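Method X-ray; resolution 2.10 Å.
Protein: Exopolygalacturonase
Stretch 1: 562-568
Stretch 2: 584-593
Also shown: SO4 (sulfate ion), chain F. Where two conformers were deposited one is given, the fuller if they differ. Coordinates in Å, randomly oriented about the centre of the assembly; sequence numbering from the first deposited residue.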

# COMPACT_ATOMS: atom_id res chain seq x y z
N ASN A 562 -5.72 24.75 -2.35
CA ASN A 562 -5.48 25.76 -3.36
C ASN A 562 -5.68 25.22 -4.76
O ASN A 562 -5.18 24.14 -5.10
N ASN A 563 -6.42 25.99 -5.57
CA ASN A 563 -6.65 25.67 -6.97
C ASN A 563 -7.28 24.29 -7.15
O ASN A 563 -6.74 23.40 -7.81
N VAL A 564 -8.44 24.13 -6.52
CA VAL A 564 -9.27 22.95 -6.63
C VAL A 564 -10.71 23.37 -7.02
O VAL A 564 -11.11 24.54 -6.85
N THR A 565 -11.47 22.42 -7.54
CA THR A 565 -12.89 22.62 -7.83
C THR A 565 -13.70 22.63 -6.53
O THR A 565 -13.23 22.12 -5.47
N PRO A 566 -14.93 23.21 -6.58
CA PRO A 566 -15.84 23.15 -5.44
C PRO A 566 -16.22 21.72 -5.01
O PRO A 566 -16.11 20.79 -5.80
N THR A 567 -16.68 21.58 -3.76
CA THR A 567 -17.10 20.30 -3.19
C THR A 567 -18.47 19.86 -3.70
O THR A 567 -19.24 20.68 -4.19
N ALA A 568 -18.78 18.57 -3.55
CA ALA A 568 -20.11 18.00 -3.77
C ALA A 568 -20.35 16.95 -2.71
O ALA A 568 -19.75 15.88 -2.72
N GLU A 584 -7.86 30.36 -4.45
CA GLU A 584 -7.89 30.07 -5.90
C GLU A 584 -8.87 28.96 -6.33
O GLU A 584 -8.58 28.16 -7.22
N LEU A 585 -10.04 28.92 -5.70
CA LEU A 585 -11.08 27.96 -6.03
C LEU A 585 -11.43 28.02 -7.52
O LEU A 585 -11.52 29.11 -8.08
N ARG A 586 -11.60 26.86 -8.16
CA ARG A 586 -12.02 26.80 -9.57
C ARG A 586 -13.54 26.71 -9.67
O ARG A 586 -14.09 25.69 -10.08
N GLY A 587 -14.20 27.80 -9.28
CA GLY A 587 -15.65 27.86 -9.09
C GLY A 587 -15.94 29.07 -8.24
O GLY A 587 -15.01 29.71 -7.73
N ASP A 588 -17.23 29.38 -8.05
CA ASP A 588 -17.64 30.59 -7.31
C ASP A 588 -17.79 30.40 -5.80
O ASP A 588 -17.46 31.31 -5.03
N THR A 589 -18.30 29.24 -5.38
CA THR A 589 -18.45 28.93 -3.95
C THR A 589 -17.95 27.52 -3.63
O THR A 589 -18.26 26.57 -4.35
N PRO A 590 -17.19 27.39 -2.53
CA PRO A 590 -16.63 26.07 -2.22
C PRO A 590 -17.66 25.03 -1.80
O PRO A 590 -17.58 23.88 -2.23
N TRP A 591 -18.64 25.44 -1.00
CA TRP A 591 -19.56 24.52 -0.32
C TRP A 591 -20.90 24.23 -1.03
O TRP A 591 -21.68 25.15 -1.29
N HIS A 592 -21.14 22.95 -1.31
CA HIS A 592 -22.36 22.49 -1.98
C HIS A 592 -22.97 21.29 -1.26
O HIS A 592 -22.44 20.18 -1.32
N PHE A 593 -24.10 21.53 -0.58
CA PHE A 593 -24.74 20.52 0.27
C PHE A 593 -26.19 20.19 -0.09
O PHE A 593 -27.06 21.07 -0.04

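Two loops run side by side here, and main-chain hydrogen bonds set their register: R586 N donates to V564 O at 2.7 Å, almost straight, and T567 N to P590 O at 2.9 Å. The side chain of T567, chi1 p, reinforces the second site. Its OG1 donates to the same P590 O at 2.8 Å and accepts a weak bond from H592 N at 3.3 Å, so one hydroxyl ties down two backbone groups.

Apolar packing centres on P566, whose CB points toward the second stretch. Its CG lies 3.9 Å from L585 CD1; L585 starts away, but its t, p rotamer brings the tip back. P566 CB also sits 3.6 Å from H592 CE1, with H592 (chi1 m) pointing toward the first stretch. G587 leaves room beside this proline, since a CB there would clash with P566 CG. W591, chi1 m, likewise leaves away yet returns its ring, CE3 reaching 3.6 Å from T567 OG1.

R586, chi1 m, points toward the first stretch and lays one guanidinium face over the backbone around T565 N, while its NH2 comes 3.2 Å from T565 CG2.

A sulfate, probably from the crystallisation liquor, accepts hydrogen bonds from D588 N to O2 (3.3 Å) and T589 N to O1 (3.2 Å); its O1 meets the H592 ring edge, 3.1 Å from CE1.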

# COMPACT_ATOMS: atom_id res chain seq x y z
CB ASN A 562 -4.08 26.35 -3.20
CG ASN A 562 -3.87 27.55 -4.08
OD1 ASN A 562 -4.45 28.61 -3.85
ND2 ASN A 562 -3.05 27.40 -5.09
CB ASN A 563 -5.36 25.83 -7.80
CG ASN A 563 -5.56 25.50 -9.27
OD1 ASN A 563 -4.69 24.90 -9.89
ND2 ASN A 563 -6.70 25.89 -9.82
CB VAL A 564 -9.27 22.09 -5.31
CG1 VAL A 564 -7.86 21.76 -4.84
CG2 VAL A 564 -10.09 22.78 -4.18
CB THR A 565 -13.45 21.52 -8.74
OG1 THR A 565 -13.40 20.28 -8.05
CG2 THR A 565 -12.66 21.42 -9.99
CB PRO A 566 -17.08 23.91 -5.96
CG PRO A 566 -16.54 24.83 -7.02
CD PRO A 566 -15.48 24.02 -7.69
CB THR A 567 -17.20 20.39 -1.64
OG1 THR A 567 -18.24 21.32 -1.29
CG2 THR A 567 -15.86 20.80 -0.99
CB ALA A 568 -20.26 17.39 -5.18
CB GLU A 584 -6.50 29.78 -6.48
CG GLU A 584 -5.44 30.80 -6.14
CD GLU A 584 -5.58 32.08 -6.91
OE1 GLU A 584 -6.37 32.13 -7.87
OE2 GLU A 584 -4.88 33.04 -6.58
CB LEU A 585 -12.32 28.24 -5.18
CG LEU A 585 -13.61 27.45 -5.40
CD1 LEU A 585 -13.52 26.06 -4.82
CD2 LEU A 585 -14.73 28.22 -4.78
CB ARG A 586 -11.37 25.61 -10.29
CG ARG A 586 -9.98 25.88 -10.78
CD ARG A 586 -9.69 25.13 -12.10
NE ARG A 586 -9.98 23.70 -12.01
CZ ARG A 586 -9.34 22.84 -11.23
NH1 ARG A 586 -8.34 23.24 -10.44
NH2 ARG A 586 -9.70 21.57 -11.24
CB ASP A 588 -18.93 31.19 -7.91
CG ASP A 588 -18.81 31.44 -9.41
OD1 ASP A 588 -18.17 32.44 -9.80
OD2 ASP A 588 -19.34 30.62 -10.20
CB THR A 589 -19.93 29.04 -3.42
OG1 THR A 589 -20.80 28.18 -4.19
CG2 THR A 589 -20.43 30.44 -3.48
CB PRO A 590 -15.64 26.37 -1.10
CG PRO A 590 -16.14 27.60 -0.45
CD PRO A 590 -16.79 28.40 -1.53
CB TRP A 591 -19.81 25.02 1.09
CG TRP A 591 -18.57 24.97 1.94
CD1 TRP A 591 -17.89 26.04 2.47
CD2 TRP A 591 -17.86 23.80 2.36
NE1 TRP A 591 -16.81 25.61 3.19
CE2 TRP A 591 -16.77 24.24 3.14
CE3 TRP A 591 -18.05 22.43 2.16
CZ2 TRP A 591 -15.86 23.34 3.71
CZ3 TRP A 591 -17.14 21.54 2.73
CH2 TRP A 591 -16.06 22.01 3.49
CB HIS A 592 -22.08 22.13 -3.45
CG HIS A 592 -21.74 23.31 -4.30
ND1 HIS A 592 -20.46 23.83 -4.36
CD2 HIS A 592 -22.50 24.06 -5.13
CE1 HIS A 592 -20.46 24.86 -5.19
NE2 HIS A 592 -21.68 25.02 -5.67
CB PHE A 593 -24.73 20.98 1.72
CG PHE A 593 -23.39 20.96 2.36
CD1 PHE A 593 -22.74 22.16 2.66
CD2 PHE A 593 -22.78 19.76 2.69
CE1 PHE A 593 -21.50 22.15 3.27
CE2 PHE A 593 -21.54 19.74 3.30
CZ PHE A 593 -20.89 20.95 3.59
S SO4 F . -19.89 26.52 -8.60
O1 SO4 F . -19.65 27.03 -7.26
O2 SO4 F . -18.82 26.93 -9.52
O3 SO4 F . -19.94 25.06 -8.59
O4 SO4 F . -21.17 27.04 -9.08